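Local coordinates for protein pectate lyase II (Xanthomonas campestris pv. campestris, PDB 2QY1) that probably cleaves pectate, the demethylated galacturonan of plant cell walls, by beta-elimination as a secreted polysaccharide lyase of family 1, at residues Pro209-Gly214 with Ile231-Gly236; Gly1-Gly6 with Thr195-Arg200. The protein carries 2 engineered substitutions. All coordinates share one frame; numbering follows the deposited sequence.

How the interactions relate
Both contacts are buried and belong to the same parallel beta-helix, but they hold it in different ways. Interaction 1 joins two laterally adjacent strands, 210-212 and 231-234, by a regular backbone ladder, with a charged face that carries a phosphate ion, probably from the crystallisation liquor. Interaction 2 lays the irregular N-terminal segment 1-6 against strand 193-202, and its bonds are individual ones between side chains and backbone, one of them weak, plus a water bridge. The buried area falls accordingly, from 570 Å² to 202 Å². Their centres lie about 17 Å apart, yet they touch where Pro209 CG meets Tyr196 CE1 at 3.8 Å, a plain packing contact.

Interaction 1. Residues Pro209-Gly214 with Ile231-Gly236; sequences PLQRFG and INVRMG. Engineered in segment 209-214: Phe213 (natural residue Arg). With PO4 (phosphate ion), chain C.
Leu210, Gln211 and Arg212 pair in parallel register with Asn232, Val233 and Arg234, each pair with its CA atoms 4.8 Å apart, as expected for adjacent coils of a parallel beta-helix. Four backbone hydrogen bonds alternate along the ladder: Asn232 N to Pro209 O, Gln211 N to Asn232 O, Arg234 N to Gln211 O and Phe213 N to Arg234 O. The third is short (2.7 Å between Arg234 N and Gln211 O) but bent, with 134° at the hydrogen.

Polar and charged groups gather on the face of Leu210, Arg212 and Arg234. The Arg234 chain is bent at chi2 and chi3 and presents the edge of its guanidinium to a phosphate ion, probably from the crystallisation liquor. Two nitrogens grip it: Arg234 NH1 to phosphate O1 and Arg234 NH2 to phosphate O4, both 2.8 Å, the latter nearly straight at 176°. Arg212 runs alongside with its guanidinium plane turned 59° from that of Arg234, so the two are not stacked flat. Arg212 NH2 and Arg234 NH2 come within 3.2 Å as two donors, a like-charge approach that the phosphate and Asp184, salt-bridged to Arg212 NE, probably offset.

Side-chain packing completes the join: Leu210 CD1 lies 3.4 Å from Arg234 NH1, a methyl against a charged nitrogen, and Leu210 CD2 lies over a face of that guanidinium. The ring of Phe213, an engineered residue, receives Met235 CB over its centre in a CH-pi contact, 3.6 Å from Met235 CB to the centroid; the sulfur sits obliquely in a Met-aromatic contact.

Around the pair, Arg212 NH1 bonds to Gly181 O and Gln211 OE1 to Ser216 OG. Strand 176-180 continues the ladder beyond 210-212, strand 245-255 lies beyond 231-234, and Val233 packs on strand 238-242.

Interaction 2. Residues Gly1-Gly6 with Thr195-Arg200; sequences GPVGYG and TYHHNR
The N-terminal tail of the chain packs against a strand of the parallel beta-helix here, with Val3, Gly4 and Tyr5 meeting Thr195 and His197. These two strand residues direct their CB atoms at the tail, and the intervening Tyr196 directs its own away from it.

Tyr5 N donates a hydrogen bond to Thr195 OG1, 2.8 Å long and 165° at the hydrogen. Thr195 OG1 stands anti to its own carbonyl carbon and also comes 3.3 Å from Tyr5 CD2, where the two side chains cross at about a right angle. Tyr304 OH is a second hydrogen-bond partner of this hydroxyl. Gly4 has no side chain, and Gly4 CA approaches Thr195 OG1 to 3.4 Å.

His197 reaches the tail by a weaker route. Its CG sits between the backbone N and the carbonyl carbon (chi1 74°), the crowded position, and His197 NE2 gives Val3 O a weak bond of 3.3 Å with only 127° at the hydrogen. A water bridges the same pair of residues, 2.9 Å from both Val3 N and His197 NE2. The other ring nitrogen, His197 ND1, hydrogen-bonds to His198 ND1 at 3.0 Å, in the planes of both rings, which should fix the imidazole's rotation.

Val3 O and Gly6 N also bond to Thr165 OG1 at strand 164-174. Strand 193-202 pairs in parallel with 164-174 on one side and with 215-226 on the other, and both Val3 and Thr195 touch Tyr219 of the latter.

Interaction 1. Residues Pro209-Gly214 with Ile231-Gly236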
loop_
_atom_site.group_PDB
_atom_site.type_symbol
_atom_site.label_atom_id
_atom_site.label_comp_id
_atom_site.label_asym_id
_atom_site.label_seq_id
_atom_site.Cartn_x
_atom_site.Cartn_y
_atom_site.Cartn_z
ATOM N N PRO A 209 3.328 4.452 5.800
ATOM C CA PRO A 209 2.041 3.844 6.130
ATOM C C PRO A 209 1.584 4.172 7.553
ATOM O O PRO A 209 2.375 4.651 8.367
ATOM C CB PRO A 209 2.344 2.351 6.027
ATOM C CG PRO A 209 3.772 2.242 6.488
ATOM C CD PRO A 209 4.446 3.564 6.176
ATOM N N LEU A 210 0.308 3.927 7.838
ATOM C CA LEU A 210 -0.151 3.871 9.216
ATOM C C LEU A 210 0.033 2.424 9.648
ATOM O O LEU A 210 -0.651 1.531 9.142
ATOM C CB LEU A 210 -1.625 4.292 9.331
ATOM C CG LEU A 210 -2.247 4.552 10.712
ATOM C CD1 LEU A 210 -3.674 5.070 10.552
ATOM C CD2 LEU A 210 -2.234 3.322 11.628
ATOM N N GLN A 211 0.965 2.192 10.568
ATOM C CA GLN A 211 1.252 0.842 11.037
ATOM C C GLN A 211 0.764 0.634 12.465
ATOM O O GLN A 211 1.147 1.371 13.374
ATOM C CB GLN A 211 2.753 0.540 10.940
ATOM C CG GLN A 211 3.140 -0.867 11.405
ATOM C CD GLN A 211 4.641 -1.079 11.495
ATOM O OE1 GLN A 211 5.425 -0.320 10.927
ATOM N NE2 GLN A 211 5.047 -2.121 12.213
ATOM N N ARG A 212 -0.083 -0.376 12.648
ATOM C CA ARG A 212 -0.484 -0.832 13.975
ATOM C C ARG A 212 0.017 -2.256 14.181
ATOM O O ARG A 212 -0.300 -3.147 13.384
ATOM C CB ARG A 212 -2.004 -0.810 14.118
ATOM C CG ARG A 212 -2.643 0.553 14.276
ATOM C CD ARG A 212 -4.128 0.353 14.503
ATOM N NE ARG A 212 -4.875 1.577 14.779
ATOM C CZ ARG A 212 -5.563 2.263 13.869
ATOM N NH1 ARG A 212 -5.592 1.864 12.604
ATOM N NH2 ARG A 212 -6.224 3.354 14.225
ATOM N N PHE A 213 0.792 -2.464 15.250
ATOM C CA PHE A 213 1.366 -3.778 15.599
ATOM C C PHE A 213 2.362 -4.275 14.544
ATOM O O PHE A 213 2.630 -3.588 13.553
ATOM C CB PHE A 213 0.272 -4.843 15.817
ATOM C CG PHE A 213 -0.837 -4.420 16.743
ATOM C CD1 PHE A 213 -0.715 -4.587 18.119
ATOM C CD2 PHE A 213 -2.019 -3.881 16.235
ATOM C CE1 PHE A 213 -1.743 -4.200 18.980
ATOM C CE2 PHE A 213 -3.054 -3.495 17.087
ATOM C CZ PHE A 213 -2.915 -3.657 18.463
ATOM N N GLY A 214 2.910 -5.467 14.774
ATOM C CA GLY A 214 3.748 -6.152 13.790
ATOM C C GLY A 214 5.101 -5.520 13.525
ATOM O O GLY A 214 5.521 -4.590 14.222
ATOM N N ILE A 231 5.213 8.260 7.924
ATOM C CA ILE A 231 5.235 6.954 8.575
ATOM C C ILE A 231 4.720 7.118 10.001
ATOM O O ILE A 231 5.322 7.830 10.809
ATOM C CB ILE A 231 6.661 6.344 8.592
ATOM C CG1 ILE A 231 7.197 6.178 7.165
ATOM C CG2 ILE A 231 6.673 5.008 9.337
ATOM C CD1 ILE A 231 8.716 6.130 7.072
ATOM N N ASN A 232 3.600 6.466 10.295
ATOM C CA ASN A 232 2.980 6.542 11.613
ATOM C C ASN A 232 2.939 5.160 12.261
ATOM O O ASN A 232 2.087 4.335 11.928
ATOM C CB ASN A 232 1.571 7.143 11.500
ATOM C CG ASN A 232 1.021 7.626 12.832
ATOM O OD1 ASN A 232 1.694 7.570 13.863
ATOM N ND2 ASN A 232 -0.214 8.110 12.813
ATOM N N VAL A 233 3.875 4.915 13.177
ATOM C CA VAL A 233 4.023 3.605 13.810
ATOM C C VAL A 233 3.334 3.602 15.171
ATOM O O VAL A 233 3.615 4.449 16.014
ATOM C CB VAL A 233 5.510 3.204 13.965
ATOM C CG1 VAL A 233 5.626 1.734 14.319
ATOM C CG2 VAL A 233 6.281 3.486 12.681
ATOM N N ARG A 234 2.443 2.637 15.381
ATOM C CA ARG A 234 1.536 2.647 16.530
ATOM C C ARG A 234 1.334 1.255 17.122
ATOM O O ARG A 234 1.692 0.250 16.503
ATOM C CB ARG A 234 0.180 3.231 16.110
ATOM C CG ARG A 234 0.210 4.720 15.775
ATOM C CD ARG A 234 -0.793 5.078 14.688
ATOM N NE ARG A 234 -2.164 5.114 15.191
ATOM C CZ ARG A 234 -3.163 5.786 14.620
ATOM N NH1 ARG A 234 -2.956 6.501 13.520
ATOM N NH2 ARG A 234 -4.374 5.754 15.162
ATOM N N MET A 235 0.764 1.214 18.327
ATOM C CA MET A 235 0.382 -0.033 19.007
ATOM C C MET A 235 1.511 -1.063 19.156
ATOM O O MET A 235 1.312 -2.257 18.914
ATOM C CB MET A 235 -0.841 -0.673 18.329
ATOM C CG MET A 235 -2.131 0.135 18.428
ATOM S SD MET A 235 -2.551 0.688 20.100
ATOM C CE MET A 235 -2.682 -0.865 20.989
ATOM N N GLY A 236 2.692 -0.599 19.553
ATOM C CA GLY A 236 3.830 -1.487 19.781
ATOM C C GLY A 236 4.514 -1.999 18.526
ATOM O O GLY A 236 5.465 -2.779 18.609
HETATM P P PO4 C . -6.112 8.485 13.116
HETATM O O1 PO4 C . -4.703 8.464 12.573
HETATM O O2 PO4 C . -7.100 8.541 11.973
HETATM O O3 PO4 C . -6.290 9.715 13.981
HETATM O O4 PO4 C . -6.366 7.242 13.940
#

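Interaction 2. Residues Gly1-Gly6 with Thr195-Arg200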
loop_
_atom_site.group_PDB
_atom_site.type_symbol
_atom_site.label_atom_id
_atom_site.label_comp_id
_atom_site.label_asym_id
_atom_site.label_seq_id
_atom_site.Cartn_x
_atom_site.Cartn_y
_atom_site.Cartn_z
ATOM N N GLY A 1 11.776 -10.896 -9.405
ATOM C CA GLY A 1 10.939 -11.420 -8.288
ATOM C C GLY A 1 10.834 -10.447 -7.126
ATOM O O GLY A 1 11.596 -9.474 -7.059
ATOM N N PRO A 2 9.888 -10.702 -6.202
ATOM C CA PRO A 2 9.698 -9.874 -5.010
ATOM C C PRO A 2 10.895 -9.909 -4.062
ATOM O O PRO A 2 11.525 -10.957 -3.887
ATOM C CB PRO A 2 8.469 -10.498 -4.337
ATOM C CG PRO A 2 8.402 -11.881 -4.859
ATOM C CD PRO A 2 8.921 -11.812 -6.257
ATOM N N VAL A 3 11.199 -8.759 -3.469
ATOM C CA VAL A 3 12.236 -8.652 -2.451
ATOM C C VAL A 3 11.578 -8.252 -1.132
ATOM O O VAL A 3 10.718 -7.376 -1.104
ATOM C CB VAL A 3 13.325 -7.621 -2.854
ATOM C CG1 VAL A 3 14.356 -7.443 -1.739
ATOM C CG2 VAL A 3 14.014 -8.046 -4.147
ATOM N N GLY A 4 11.970 -8.903 -0.043
ATOM C CA GLY A 4 11.429 -8.563 1.270
ATOM C C GLY A 4 10.570 -9.667 1.850
ATOM O O GLY A 4 10.734 -10.835 1.498
ATOM N N TYR A 5 9.648 -9.297 2.737
ATOM C CA TYR A 5 8.780 -10.276 3.395
ATOM C C TYR A 5 7.864 -11.028 2.420
ATOM O O TYR A 5 7.421 -12.142 2.714
ATOM C CB TYR A 5 7.959 -9.626 4.508
ATOM C CG TYR A 5 8.716 -9.375 5.799
ATOM C CD1 TYR A 5 9.277 -10.431 6.522
ATOM C CD2 TYR A 5 8.841 -8.086 6.316
ATOM C CE1 TYR A 5 9.964 -10.204 7.717
ATOM C CE2 TYR A 5 9.522 -7.850 7.512
ATOM C CZ TYR A 5 10.080 -8.911 8.204
ATOM O OH TYR A 5 10.751 -8.680 9.384
ATOM N N GLY A 6 7.594 -10.420 1.266
ATOM C CA GLY A 6 6.802 -11.066 0.216
ATOM C C GLY A 6 7.625 -11.917 -0.741
ATOM O O GLY A 6 7.105 -12.386 -1.755
ATOM N N THR A 195 7.241 -5.466 3.944
ATOM C CA THR A 195 8.314 -4.667 3.377
ATOM C C THR A 195 7.727 -3.657 2.393
ATOM O O THR A 195 7.089 -4.040 1.414
ATOM C CB THR A 195 9.368 -5.544 2.671
ATOM O OG1 THR A 195 9.799 -6.586 3.558
ATOM C CG2 THR A 195 10.569 -4.705 2.251
ATOM N N TYR A 196 7.928 -2.373 2.680
ATOM C CA TYR A 196 7.585 -1.294 1.757
ATOM C C TYR A 196 8.877 -0.749 1.166
ATOM O O TYR A 196 9.674 -0.150 1.889
ATOM C CB TYR A 196 6.878 -0.149 2.488
ATOM C CG TYR A 196 5.559 -0.486 3.152
ATOM C CD1 TYR A 196 5.517 -0.967 4.461
ATOM C CD2 TYR A 196 4.352 -0.283 2.486
ATOM C CE1 TYR A 196 4.305 -1.256 5.079
ATOM C CE2 TYR A 196 3.134 -0.569 3.094
ATOM C CZ TYR A 196 3.119 -1.057 4.387
ATOM O OH TYR A 196 1.918 -1.339 4.993
ATOM N N HIS A 197 9.105 -0.941 -0.132
ATOM C CA HIS A 197 10.319 -0.383 -0.738
ATOM C C HIS A 197 10.165 0.149 -2.157
ATOM O O HIS A 197 9.343 -0.341 -2.933
ATOM C CB HIS A 197 11.506 -1.350 -0.630
ATOM C CG HIS A 197 11.436 -2.522 -1.559
ATOM N ND1 HIS A 197 12.032 -2.518 -2.802
ATOM C CD2 HIS A 197 10.863 -3.740 -1.419
ATOM C CE1 HIS A 197 11.818 -3.681 -3.393
ATOM N NE2 HIS A 197 11.113 -4.440 -2.574
ATOM N N HIS A 198 10.965 1.171 -2.464
ATOM C CA HIS A 198 10.995 1.825 -3.780
ATOM C C HIS A 198 9.637 2.364 -4.239
ATOM O O HIS A 198 9.385 2.499 -5.440
ATOM C CB HIS A 198 11.613 0.902 -4.836
ATOM C CG HIS A 198 13.092 0.720 -4.693
ATOM N ND1 HIS A 198 13.648 -0.340 -4.010
ATOM C CD2 HIS A 198 14.131 1.460 -5.147
ATOM C CE1 HIS A 198 14.965 -0.245 -4.050
ATOM N NE2 HIS A 198 15.284 0.839 -4.732
ATOM N N ASN A 199 8.768 2.680 -3.279
ATOM C CA ASN A 199 7.491 3.313 -3.584
ATOM C C ASN A 199 7.647 4.826 -3.741
ATOM O O ASN A 199 8.540 5.436 -3.143
ATOM C CB ASN A 199 6.445 3.010 -2.502
ATOM C CG ASN A 199 6.209 1.524 -2.308
ATOM O OD1 ASN A 199 6.580 0.949 -1.286
ATOM N ND2 ASN A 199 5.596 0.896 -3.291
ATOM N N ARG A 200 6.774 5.416 -4.553
ATOM C CA ARG A 200 6.718 6.863 -4.738
ATOM C C ARG A 200 5.444 7.395 -4.093
ATOM O O ARG A 200 4.339 7.054 -4.519
ATOM C CB ARG A 200 6.748 7.216 -6.227
ATOM C CG ARG A 200 6.955 8.692 -6.518
ATOM C CD ARG A 200 7.053 8.965 -8.009
ATOM N NE ARG A 200 7.032 10.402 -8.287
ATOM C CZ ARG A 200 7.027 10.942 -9.504
ATOM N NH1 ARG A 200 7.045 10.173 -10.587
ATOM N NH2 ARG A 200 7.006 12.262 -9.639
HETATM O O HOH W 1 10.261 -6.257 -4.687
#